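Outer membrane protein (PDB 2FI9) is of unknown function, though it is named an outer membrane protein and belongs to the DUF498/DUF598 family, and folds as a compact alpha/beta domain. Local coordinates at residues P13-I18 with C39-I44; G51-Q56 with R82-L87; R61-S66 with V89-K94; Q68-L73 with D117-A122. All coordinates share one frame; numbering follows the deposited sequence.

Contact 1. Residues P13-I18 with C39-I44; sequences PGRAPI and CIPSGI
G14 lies across the tip of the I40-G43 turn so closely that backbone meets backbone: G14 N is 3.3 Å from G43 CA, and the two CA atoms stand 3.6 Å apart. At G43 the lack of a CB matters: one would press on P13 CA and, at these backbone angles, on the preceding carbonyl O. Yet no hydrogen bond joins the segments here. P13 O and S42 O, both acceptors, face each other at 3.2 Å, while G14 O takes a CA-H...O contact from G43 CA (3.5 Å, 152° at the hydrogen) and also rests 3.6 Å from I44 CG1. The turn itself is the type I link of a beta hairpin, with I40 and G43 paired N to O in both directions where strand 36-40 gives way to strand 43-47. This tight crossing lies at the outer end, where P13 is exposed. The looser packing is the buried one: towards strand 18-22, I18 CD1 reaches C39 SG at 4.1 Å, and I44 CD1 touches both A16 CB and I18 CD1 at slightly greater distances, with helix 103-115 helping to cover the group. R15 lies with P41 on another, partly exposed side. Its CG passes 3.3 Å from I40 O, and the bend at chi3 (-65°) accompanies P41 CG standing 4.0 Å above the centre of one guanidinium face; NH1 is hydrogen-bonded to V120 O.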
loop_
_atom_site.group_PDB
_atom_site.type_symbol
_atom_site.label_atom_id
_atom_site.label_comp_id
_atom_site.label_asym_id
_atom_site.label_seq_id
_atom_site.Cartn_x
_atom_site.Cartn_y
_atom_site.Cartn_z
ATOM N N PRO A 13 0.889 -1.769 14.930
ATOM C CA PRO A 13 2.226 -1.180 14.918
ATOM C C PRO A 13 3.285 -1.897 14.062
ATOM O O PRO A 13 4.482 -1.721 14.299
ATOM C CB PRO A 13 2.629 -1.247 16.400
ATOM C CG PRO A 13 1.997 -2.504 16.867
ATOM C CD PRO A 13 0.724 -2.702 16.058
ATOM N N GLY A 14 2.857 -2.710 13.103
ATOM C CA GLY A 14 3.772 -3.354 12.166
ATOM C C GLY A 14 2.981 -3.865 10.973
ATOM O O GLY A 14 1.768 -3.669 10.905
ATOM N N ARG A 15 3.651 -4.531 10.043
ATOM C CA ARG A 15 2.952 -5.157 8.913
ATOM C C ARG A 15 2.319 -6.477 9.339
ATOM O O ARG A 15 2.837 -7.151 10.219
ATOM C CB ARG A 15 3.924 -5.408 7.772
ATOM C CG ARG A 15 4.353 -4.139 7.065
ATOM C CD ARG A 15 5.604 -4.352 6.251
ATOM N NE ARG A 15 6.755 -4.673 7.099
ATOM C CZ ARG A 15 7.961 -4.965 6.624
ATOM N NH1 ARG A 15 8.180 -4.981 5.306
ATOM N NH2 ARG A 15 8.950 -5.236 7.465
ATOM N N ALA A 16 1.215 -6.843 8.699
ATOM C CA ALA A 16 0.548 -8.133 8.922
ATOM C C ALA A 16 -0.031 -8.571 7.587
ATOM O O ALA A 16 -0.308 -7.729 6.749
ATOM C CB ALA A 16 -0.574 -7.982 9.944
ATOM N N PRO A 17 -0.238 -9.885 7.380
ATOM C CA PRO A 17 -0.965 -10.218 6.144
ATOM C C PRO A 17 -2.334 -9.537 6.125
ATOM O O PRO A 17 -2.955 -9.359 7.183
ATOM C CB PRO A 17 -1.137 -11.741 6.215
ATOM C CG PRO A 17 -0.173 -12.212 7.257
ATOM C CD PRO A 17 0.169 -11.064 8.152
ATOM N N ILE A 18 -2.781 -9.144 4.938
ATOM C CA ILE A 18 -4.119 -8.595 4.761
ATOM C C ILE A 18 -5.028 -9.778 4.427
ATOM O O ILE A 18 -4.902 -10.385 3.351
ATOM C CB ILE A 18 -4.154 -7.508 3.645
ATOM C CG1 ILE A 18 -3.169 -6.369 3.929
ATOM C CG2 ILE A 18 -5.577 -6.967 3.430
ATOM C CD1 ILE A 18 -3.186 -5.808 5.334
ATOM N N CYS A 39 0.588 0.198 4.378
ATOM C CA CYS A 39 1.193 -0.832 5.198
ATOM C C CYS A 39 2.681 -0.674 5.055
ATOM O O CYS A 39 3.236 -0.905 3.984
ATOM C CB CYS A 39 0.791 -2.219 4.691
ATOM S SG CYS A 39 -0.982 -2.471 4.527
ATOM N N ILE A 40 3.330 -0.246 6.123
ATOM C CA ILE A 40 4.758 0.054 6.081
ATOM C C ILE A 40 5.416 -0.565 7.329
ATOM O O ILE A 40 4.709 -1.041 8.221
ATOM C CB ILE A 40 4.991 1.582 5.952
ATOM C CG1 ILE A 40 4.232 2.328 7.061
ATOM C CG2 ILE A 40 4.515 2.053 4.592
ATOM C CD1 ILE A 40 4.448 3.843 7.064
ATOM N N PRO A 41 6.758 -0.649 7.368
ATOM C CA PRO A 41 7.359 -1.294 8.553
ATOM C C PRO A 41 6.863 -0.792 9.915
ATOM O O PRO A 41 6.801 -1.593 10.869
ATOM C CB PRO A 41 8.856 -1.035 8.363
ATOM C CG PRO A 41 8.998 -1.069 6.884
ATOM C CD PRO A 41 7.787 -0.288 6.376
ATOM N N SER A 42 6.516 0.498 10.019
ATOM C CA SER A 42 6.064 1.066 11.316
ATOM C C SER A 42 4.584 0.779 11.634
ATOM O O SER A 42 4.112 1.083 12.726
ATOM C CB SER A 42 6.305 2.574 11.367
ATOM O OG SER A 42 5.443 3.249 10.455
ATOM N N GLY A 43 3.855 0.225 10.667
ATOM C CA GLY A 43 2.488 -0.204 10.921
ATOM C C GLY A 43 1.540 -0.087 9.759
ATOM O O GLY A 43 1.951 0.179 8.623
ATOM N N ILE A 44 0.265 -0.291 10.054
ATOM C CA ILE A 44 -0.806 -0.131 9.085
ATOM C C ILE A 44 -1.587 1.104 9.500
ATOM O O ILE A 44 -2.095 1.159 10.628
ATOM C CB ILE A 44 -1.739 -1.367 9.086
ATOM C CG1 ILE A 44 -0.918 -2.634 8.810
ATOM C CG2 ILE A 44 -2.867 -1.207 8.040
ATOM C CD1 ILE A 44 -1.690 -3.945 8.886
#

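Contact 2. Residues G51-Q56 with R82-L87; sequences GPVPTQ and RLPEEL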
loop_
_atom_site.group_PDB
_atom_site.type_symbol
_atom_site.label_atom_id
_atom_site.label_comp_id
_atom_site.label_asym_id
_atom_site.label_seq_id
_atom_site.Cartn_x
_atom_site.Cartn_y
_atom_site.Cartn_z
ATOM N N GLY A 51 -9.793 8.751 -4.178
ATOM C CA GLY A 51 -9.747 8.077 -5.462
ATOM C C GLY A 51 -8.573 7.136 -5.552
ATOM O O GLY A 51 -7.646 7.223 -4.748
ATOM N N PRO A 52 -8.611 6.231 -6.537
ATOM C CA PRO A 52 -7.637 5.154 -6.667
ATOM C C PRO A 52 -6.221 5.572 -7.082
ATOM O O PRO A 52 -5.296 4.768 -6.943
ATOM C CB PRO A 52 -8.271 4.249 -7.721
ATOM C CG PRO A 52 -9.128 5.144 -8.507
ATOM C CD PRO A 52 -9.657 6.160 -7.574
ATOM N N VAL A 53 -6.046 6.797 -7.568
ATOM C CA VAL A 53 -4.709 7.272 -7.944
ATOM C C VAL A 53 -4.083 7.999 -6.754
ATOM O O VAL A 53 -4.626 9.001 -6.290
ATOM C CB VAL A 53 -4.718 8.253 -9.142
ATOM C CG1 VAL A 53 -3.291 8.568 -9.548
ATOM C CG2 VAL A 53 -5.503 7.705 -10.344
ATOM N N PRO A 54 -2.940 7.498 -6.253
ATOM C CA PRO A 54 -2.348 8.098 -5.075
ATOM C C PRO A 54 -1.798 9.491 -5.344
ATOM O O PRO A 54 -1.420 9.808 -6.482
ATOM C CB PRO A 54 -1.206 7.143 -4.717
ATOM C CG PRO A 54 -0.918 6.394 -5.910
ATOM C CD PRO A 54 -2.138 6.378 -6.779
ATOM N N THR A 55 -1.788 10.309 -4.297
ATOM C CA THR A 55 -1.218 11.641 -4.348
ATOM C C THR A 55 0.137 11.625 -3.642
ATOM O O THR A 55 0.528 10.616 -3.037
ATOM C CB THR A 55 -2.132 12.668 -3.653
ATOM O OG1 THR A 55 -2.166 12.393 -2.249
ATOM C CG2 THR A 55 -3.546 12.596 -4.208
ATOM N N GLN A 56 0.855 12.744 -3.726
ATOM C CA GLN A 56 2.116 12.900 -3.010
ATOM C C GLN A 56 1.939 12.699 -1.501
ATOM O O GLN A 56 2.718 11.974 -0.879
ATOM C CB GLN A 56 2.757 14.247 -3.370
ATOM C CG GLN A 56 3.064 14.319 -4.882
ATOM C CD GLN A 56 3.446 15.699 -5.399
ATOM O OE1 GLN A 56 4.022 16.519 -4.676
ATOM N NE2 GLN A 56 3.149 15.946 -6.676
ATOM N N ARG A 82 -1.994 3.855 -14.008
ATOM C CA ARG A 82 -0.612 4.343 -14.065
ATOM C C ARG A 82 -0.248 5.192 -12.877
ATOM O O ARG A 82 -1.065 5.946 -12.364
ATOM C CB ARG A 82 -0.400 5.171 -15.345
ATOM C CG ARG A 82 -0.547 4.367 -16.626
ATOM C CD ARG A 82 0.599 3.360 -16.863
ATOM N NE ARG A 82 1.903 3.822 -16.369
ATOM C CZ ARG A 82 2.604 4.839 -16.865
ATOM N NH1 ARG A 82 2.145 5.549 -17.892
ATOM N NH2 ARG A 82 3.772 5.150 -16.318
ATOM N N LEU A 83 0.997 5.064 -12.444
ATOM C CA LEU A 83 1.528 5.893 -11.384
ATOM C C LEU A 83 1.855 7.259 -12.000
ATOM O O LEU A 83 2.529 7.321 -13.025
ATOM C CB LEU A 83 2.787 5.249 -10.819
ATOM C CG LEU A 83 3.373 5.847 -9.553
ATOM C CD1 LEU A 83 2.341 5.825 -8.439
ATOM C CD2 LEU A 83 4.612 5.047 -9.167
ATOM N N PRO A 84 1.331 8.352 -11.410
ATOM C CA PRO A 84 1.579 9.691 -11.940
ATOM C C PRO A 84 3.071 10.019 -11.940
ATOM O O PRO A 84 3.819 9.545 -11.076
ATOM C CB PRO A 84 0.836 10.612 -10.965
ATOM C CG PRO A 84 -0.141 9.731 -10.239
ATOM C CD PRO A 84 0.447 8.366 -10.226
ATOM N N GLU A 85 3.475 10.837 -12.897
ATOM C CA GLU A 85 4.866 11.234 -13.116
ATOM C C GLU A 85 5.548 11.745 -11.828
ATOM O O GLU A 85 6.667 11.352 -11.500
ATOM C CB GLU A 85 4.900 12.295 -14.227
ATOM C CG GLU A 85 6.274 12.853 -14.576
ATOM C CD GLU A 85 6.236 13.811 -15.759
ATOM O OE1 GLU A 85 5.144 14.053 -16.322
ATOM O OE2 GLU A 85 7.300 14.335 -16.143
ATOM N N GLU A 86 4.858 12.629 -11.120
ATOM C CA GLU A 86 5.339 13.232 -9.885
ATOM C C GLU A 86 5.714 12.185 -8.828
ATOM O O GLU A 86 6.733 12.310 -8.152
ATOM C CB GLU A 86 4.265 14.170 -9.327
ATOM C CG GLU A 86 3.949 15.372 -10.218
ATOM C CD GLU A 86 2.961 15.091 -11.380
ATOM O OE1 GLU A 86 2.572 13.930 -11.664
ATOM O OE2 GLU A 86 2.575 16.083 -12.037
ATOM N N LEU A 87 4.892 11.150 -8.704
ATOM C CA LEU A 87 5.125 10.080 -7.742
ATOM C C LEU A 87 6.253 9.154 -8.181
ATOM O O LEU A 87 6.999 8.653 -7.351
ATOM C CB LEU A 87 3.833 9.278 -7.531
ATOM C CG LEU A 87 2.877 9.868 -6.488
ATOM C CD1 LEU A 87 2.218 11.162 -6.913
ATOM C CD2 LEU A 87 1.819 8.836 -6.103
#
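V53 and P84 meet just before the helix, with V53 CG1 only 3.4 Å from P84 CG, tighter than ordinary carbon contact; the two side chains slide past each other in opposite directions. Next to them, P54 is flanked by L83, which it crosses at about a right angle, and by L87, whose side chain is the one to follow. The CB of L87 leaves the helix beside this loop rather than straight at it, and CG stands anti to the carbonyl carbon (chi1 -85°), beside the backbone N; the contacts are made by the two methyls beyond it. One branch, CD2, lies 3.4 Å from P54 O and touches P54 CB and CG at an equal 3.7 Å. The other branch, CD1, sits 3.8 Å from both Q56 N and Q56 CG. Q56 carries on past it, extended beyond CG, until NE2 comes 3.4 Å from E86 CB; its amide plane is turned 25° from the E86 carboxylate, but no hydrogen bond spans the segments. This outer end is exposed, whereas P54, L83 and L87 are buried, the first two against I74 of strand 71-75. P84 occupies the N-cap position of helix 85-93, and the loop leading to helix 60-64 packs against the start of the helix that links strands 71-75 and 97-101, a parallel beta-alpha-beta crossover.

Contact 3. Residues R61-S66 with V89-K94; sequences RVLEES and VLLWEK
L63 O, with K94 CE 4.1 Å away across the contact, is gripped twice by S66: the backbone N donates at 3.2 Å, and OG adds a weak bond at 3.1 Å. The serine torsion explains the second bond, since OG stands between its own N and carbonyl carbon (chi1 63°) and is thereby brought back over the last turn of the helix. The same hydroxyl oxygen touches the opposing lysine, 3.4 Å from K94 CD. K94 bends at chi2 (-72°), which turns CD in beside the serine, while its CB faces S66 CB. Aliphatic carbons, rather than the charged end, thus make this exposed margin of the contact, and no hydrogen bond crosses between the segments.

Deeper in, L63 is the central side chain. Its CD1 abuts L90 CB at 4.0 Å, and its CD2 lies among three groups: L90 O at 3.7 Å, K94 CG and the CD2 of L91. The leucine crosses both L90 and K94 at about a right angle. L91 CD2 in turn reaches V62 CG1 at 4.2 Å, a slanting and looser contact that carries the interface down into the buried layer. There V62 and L91 both rest on L72 of strand 71-75, and V62 also on I38 and I40 of strand 36-40. Helices 60-64 and 85-93 so pack side against side over one face of the mixed sheet, with helix 103-115 against the other face, an arrangement characteristic of three-layer alpha/beta/alpha folds.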
loop_
_atom_site.group_PDB
_atom_site.type_symbol
_atom_site.label_atom_id
_atom_site.label_comp_id
_atom_site.label_asym_id
_atom_site.label_seq_id
_atom_site.Cartn_x
_atom_site.Cartn_y
_atom_site.Cartn_z
ATOM N N ARG A 61 4.313 8.788 4.008
ATOM C CA ARG A 61 4.855 7.898 5.040
ATOM C C ARG A 61 5.849 6.889 4.466
ATOM O O ARG A 61 6.822 6.501 5.148
ATOM C CB ARG A 61 3.743 7.171 5.788
ATOM C CG ARG A 61 3.124 7.973 6.911
ATOM C CD ARG A 61 2.146 7.095 7.691
ATOM N NE ARG A 61 1.460 7.817 8.762
ATOM C CZ ARG A 61 1.948 8.004 9.991
ATOM N NH1 ARG A 61 3.148 7.537 10.336
ATOM N NH2 ARG A 61 1.229 8.659 10.894
ATOM N N VAL A 62 5.591 6.463 3.225
ATOM C CA VAL A 62 6.489 5.566 2.510
ATOM C C VAL A 62 7.824 6.260 2.264
ATOM O O VAL A 62 8.881 5.698 2.555
ATOM C CB VAL A 62 5.883 5.091 1.174
ATOM C CG1 VAL A 62 6.913 4.345 0.333
ATOM C CG2 VAL A 62 4.712 4.207 1.437
ATOM N N LEU A 63 7.776 7.484 1.750
ATOM C CA LEU A 63 8.995 8.222 1.476
ATOM C C LEU A 63 9.793 8.387 2.779
ATOM O O LEU A 63 11.012 8.200 2.812
ATOM C CB LEU A 63 8.669 9.583 0.840
ATOM C CG LEU A 63 7.986 9.481 -0.545
ATOM C CD1 LEU A 63 7.595 10.858 -1.054
ATOM C CD2 LEU A 63 8.871 8.778 -1.583
ATOM N N GLU A 64 9.092 8.724 3.851
ATOM C CA GLU A 64 9.733 9.005 5.132
ATOM C C GLU A 64 10.411 7.772 5.747
ATOM O O GLU A 64 11.368 7.898 6.513
ATOM C CB GLU A 64 8.704 9.597 6.105
ATOM C CG GLU A 64 8.228 11.019 5.712
ATOM C CD GLU A 64 6.921 11.432 6.412
ATOM O OE1 GLU A 64 6.551 10.786 7.418
ATOM O OE2 GLU A 64 6.274 12.414 5.978
ATOM N N GLU A 65 9.906 6.586 5.413
ATOM C CA GLU A 65 10.450 5.334 5.936
ATOM C C GLU A 65 11.225 4.571 4.859
ATOM O O GLU A 65 11.401 3.352 4.955
ATOM C CB GLU A 65 9.318 4.461 6.477
ATOM C CG GLU A 65 8.606 5.065 7.654
ATOM C CD GLU A 65 7.716 4.069 8.395
ATOM O OE1 GLU A 65 7.900 2.827 8.272
ATOM O OE2 GLU A 65 6.821 4.551 9.110
ATOM N N SER A 66 11.729 5.298 3.868
ATOM C CA SER A 66 12.316 4.675 2.673
ATOM C C SER A 66 13.579 3.870 2.990
ATOM O O SER A 66 13.921 2.943 2.268
ATOM C CB SER A 66 12.598 5.720 1.600
ATOM O OG SER A 66 13.555 6.668 2.046
ATOM N N VAL A 89 8.914 10.006 -9.896
ATOM C CA VAL A 89 10.112 10.766 -9.509
ATOM C C VAL A 89 10.441 10.654 -8.012
ATOM O O VAL A 89 11.563 10.297 -7.653
ATOM C CB VAL A 89 9.994 12.255 -9.930
ATOM C CG1 VAL A 89 11.199 13.071 -9.467
ATOM C CG2 VAL A 89 9.872 12.344 -11.450
ATOM N N LEU A 90 9.484 10.981 -7.151
ATOM C CA LEU A 90 9.701 10.916 -5.695
ATOM C C LEU A 90 10.152 9.525 -5.234
ATOM O O LEU A 90 11.103 9.395 -4.447
ATOM C CB LEU A 90 8.423 11.318 -4.963
ATOM C CG LEU A 90 7.968 12.777 -5.089
ATOM C CD1 LEU A 90 6.488 12.883 -4.736
ATOM C CD2 LEU A 90 8.800 13.684 -4.223
ATOM N N LEU A 91 9.470 8.488 -5.713
ATOM C CA LEU A 91 9.821 7.107 -5.344
ATOM C C LEU A 91 11.217 6.740 -5.859
ATOM O O LEU A 91 12.038 6.142 -5.142
ATOM C CB LEU A 91 8.757 6.134 -5.835
ATOM C CG LEU A 91 7.451 6.243 -5.039
ATOM C CD1 LEU A 91 6.261 5.618 -5.795
ATOM C CD2 LEU A 91 7.629 5.676 -3.579
ATOM N N TRP A 92 11.503 7.144 -7.099
ATOM C CA TRP A 92 12.818 6.930 -7.688
ATOM C C TRP A 92 13.931 7.580 -6.870
ATOM O O TRP A 92 14.978 6.972 -6.667
ATOM C CB TRP A 92 12.832 7.447 -9.142
ATOM C CG TRP A 92 14.140 7.257 -9.854
ATOM C CD1 TRP A 92 14.478 6.228 -10.684
ATOM C CD2 TRP A 92 15.279 8.127 -9.810
ATOM N NE1 TRP A 92 15.753 6.397 -11.155
ATOM C CE2 TRP A 92 16.270 7.554 -10.633
ATOM C CE3 TRP A 92 15.554 9.341 -9.157
ATOM C CZ2 TRP A 92 17.520 8.148 -10.825
ATOM C CZ3 TRP A 92 16.804 9.931 -9.334
ATOM C CH2 TRP A 92 17.771 9.336 -10.172
ATOM N N GLU A 93 13.700 8.811 -6.407
ATOM C CA GLU A 93 14.678 9.556 -5.600
ATOM C C GLU A 93 15.032 8.842 -4.301
ATOM O O GLU A 93 16.090 9.065 -3.741
ATOM C CB GLU A 93 14.130 10.927 -5.218
ATOM C CG GLU A 93 13.917 11.887 -6.355
ATOM C CD GLU A 93 13.294 13.203 -5.897
ATOM O OE1 GLU A 93 12.906 13.329 -4.711
ATOM O OE2 GLU A 93 13.192 14.121 -6.728
ATOM N N LYS A 94 14.120 8.005 -3.816
ATOM C CA LYS A 94 14.324 7.295 -2.549
ATOM C C LYS A 94 14.693 5.836 -2.801
ATOM O O LYS A 94 14.723 5.034 -1.868
ATOM C CB LYS A 94 13.061 7.377 -1.695
ATOM C CG LYS A 94 12.689 8.778 -1.227
ATOM C CD LYS A 94 13.626 9.271 -0.158
ATOM C CE LYS A 94 13.220 10.629 0.334
ATOM N NZ LYS A 94 14.293 11.166 1.197
#

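Contact 4. Residues Q68-L73 with D117-A122; sequences QIEVLL and DRAVAA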
loop_
_atom_site.group_PDB
_atom_site.type_symbol
_atom_site.label_atom_id
_atom_site.label_comp_id
_atom_site.label_asym_id
_atom_site.label_seq_id
_atom_site.Cartn_x
_atom_site.Cartn_y
_atom_site.Cartn_z
ATOM N N GLN A 68 13.778 1.670 5.075
ATOM C CA GLN A 68 13.333 0.307 5.423
ATOM C C GLN A 68 12.391 -0.304 4.386
ATOM O O GLN A 68 11.803 -1.352 4.624
ATOM C CB GLN A 68 12.652 0.284 6.800
ATOM C CG GLN A 68 13.605 0.310 8.003
ATOM C CD GLN A 68 13.838 1.715 8.554
ATOM O OE1 GLN A 68 14.685 1.914 9.439
ATOM N NE2 GLN A 68 13.082 2.694 8.050
ATOM N N ILE A 69 12.244 0.363 3.249
ATOM C CA ILE A 69 11.343 -0.081 2.179
ATOM C C ILE A 69 12.125 -0.189 0.882
ATOM O O ILE A 69 12.683 0.808 0.416
ATOM C CB ILE A 69 10.145 0.906 2.001
ATOM C CG1 ILE A 69 9.329 0.974 3.307
ATOM C CG2 ILE A 69 9.258 0.495 0.824
ATOM C CD1 ILE A 69 8.368 2.145 3.381
ATOM N N GLU A 70 12.172 -1.393 0.304
ATOM C CA GLU A 70 12.767 -1.587 -1.035
ATOM C C GLU A 70 11.723 -1.601 -2.136
ATOM O O GLU A 70 12.005 -1.203 -3.279
ATOM C CB GLU A 70 13.541 -2.895 -1.123
ATOM C CG GLU A 70 14.772 -2.964 -0.234
ATOM C CD GLU A 70 15.844 -3.865 -0.819
ATOM O OE1 GLU A 70 16.210 -3.662 -2.008
ATOM O OE2 GLU A 70 16.322 -4.773 -0.094
ATOM N N VAL A 71 10.529 -2.079 -1.810
ATOM C CA VAL A 71 9.474 -2.214 -2.833
ATOM C C VAL A 71 8.116 -1.746 -2.304
ATOM O O VAL A 71 7.728 -2.078 -1.174
ATOM C CB VAL A 71 9.406 -3.666 -3.445
ATOM C CG1 VAL A 71 9.220 -4.710 -2.393
ATOM C CG2 VAL A 71 8.296 -3.792 -4.514
ATOM N N LEU A 72 7.446 -0.918 -3.106
ATOM C CA LEU A 72 6.105 -0.471 -2.811
ATOM C C LEU A 72 5.099 -1.011 -3.841
ATOM O O LEU A 72 5.236 -0.771 -5.062
ATOM C CB LEU A 72 6.045 1.062 -2.773
ATOM C CG LEU A 72 4.634 1.624 -2.551
ATOM C CD1 LEU A 72 4.080 1.270 -1.163
ATOM C CD2 LEU A 72 4.642 3.117 -2.768
ATOM N N LEU A 73 4.094 -1.733 -3.351
ATOM C CA LEU A 73 3.005 -2.187 -4.205
ATOM C C LEU A 73 1.893 -1.171 -4.055
ATOM O O LEU A 73 1.600 -0.736 -2.939
ATOM C CB LEU A 73 2.521 -3.575 -3.782
ATOM C CG LEU A 73 3.645 -4.610 -3.664
ATOM C CD1 LEU A 73 3.153 -5.879 -2.999
ATOM C CD2 LEU A 73 4.229 -4.903 -5.049
ATOM N N ASP A 117 9.758 -12.249 3.913
ATOM C CA ASP A 117 10.579 -11.274 4.645
ATOM C C ASP A 117 11.237 -10.211 3.767
ATOM O O ASP A 117 12.332 -9.741 4.069
ATOM C CB ASP A 117 11.652 -11.978 5.498
ATOM C CG ASP A 117 11.057 -12.951 6.502
ATOM O OD1 ASP A 117 10.122 -12.568 7.241
ATOM O OD2 ASP A 117 11.528 -14.110 6.548
ATOM N N ARG A 118 10.571 -9.831 2.680
ATOM C CA ARG A 118 11.070 -8.756 1.810
ATOM C C ARG A 118 10.724 -7.422 2.464
ATOM O O ARG A 118 9.720 -7.328 3.184
ATOM C CB ARG A 118 10.432 -8.831 0.420
ATOM C CG ARG A 118 10.343 -10.242 -0.206
ATOM C CD ARG A 118 11.706 -10.922 -0.415
ATOM N NE ARG A 118 12.592 -10.075 -1.211
ATOM C CZ ARG A 118 12.598 -10.014 -2.539
ATOM N NH1 ARG A 118 13.432 -9.190 -3.158
ATOM N NH2 ARG A 118 11.763 -10.759 -3.257
ATOM N N ALA A 119 11.548 -6.399 2.222
ATOM C CA ALA A 119 11.255 -5.040 2.689
ATOM C C ALA A 119 10.142 -4.427 1.817
ATOM O O ALA A 119 10.389 -3.530 1.011
ATOM C CB ALA A 119 12.537 -4.163 2.678
ATOM N N VAL A 120 8.920 -4.924 1.997
ATOM C CA VAL A 120 7.780 -4.558 1.154
ATOM C C VAL A 120 6.797 -3.658 1.900
ATOM O O VAL A 120 6.572 -3.812 3.128
ATOM C CB VAL A 120 7.051 -5.840 0.620
ATOM C CG1 VAL A 120 6.431 -6.626 1.746
ATOM C CG2 VAL A 120 6.006 -5.502 -0.491
ATOM N N ALA A 121 6.231 -2.717 1.150
ATOM C CA ALA A 121 5.207 -1.813 1.632
ATOM C C ALA A 121 4.060 -1.890 0.648
ATOM O O ALA A 121 4.253 -2.279 -0.501
ATOM C CB ALA A 121 5.749 -0.365 1.716
ATOM N N ALA A 122 2.867 -1.508 1.086
ATOM C CA ALA A 122 1.709 -1.450 0.192
ATOM C C ALA A 122 0.864 -0.217 0.472
ATOM O O ALA A 122 0.670 0.160 1.629
ATOM C CB ALA A 122 0.863 -2.707 0.352
#
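V71 and V120 lie side by side and point the same way, as bridged neighbours on parallel strands should, with V71 CG1 3.8 Å from V120 CG2. The same V120 methyl is met obliquely by L73 CD1, also at 3.8 Å, so V120 bears on two side chains of the neighbouring strand. V120 CG2 is placed for this by standing anti to its own backbone N (chi1 65° for CG1). On the other face the small A121 is the meeting point. Its CB receives I69 CG2 and L72 CD1, each at 3.7 Å; the leucine branch also leans over the peptide, 3.6 Å from A121 O.

The backbone holds these side chains in register. A119 O is shared by two donors, E70 N at 2.9 Å in the carbonyl plane and V71 N at 3.2 Å, tilted 19° from it. Farther along, A121 N donates to V71 O and L73 N to A121 O, the latter bond almost straight at 173°. Before the strands begin, A119 CB touches Q68 O at 3.5 Å and approaches E70 N, and its own backbone makes an inverse gamma turn just after the Schellman motif around D117 that ends helix 103-115.

Strand 120-124 is flanked on its far edge by strand 36-40, where A122 pairs with C39, and strand 71-75 by strand 97-101. Helix 103-115 covers the face of V120, L73 and A122 through L113 and F110, while L72 looks to the side occupied by helices 60-64 and 85-93.

Overall arrangement
From the N terminus, contact 1 closes first, folding the opening loop back over the hairpin of strands 36-40 and 43-47 before any other contact begins. The remaining three interlock: 51-56, 61-66 and 68-73 follow in order and find their partners, 82-87, 89-94 and 117-122, in the same order, so each pair of these contacts crosses and none nests. Contacts 2 and 3 share helix 85-93 and touch through Q56 with L90 and L83 with L91. Contact 3 meets contact 4 at L72, joining the helix layer to the sheet. Contact 4 reaches back to contact 1, where strand 120-124 pairs with strand 36-40. Contacts 1 and 2 lie on opposite sides of the chain's centre.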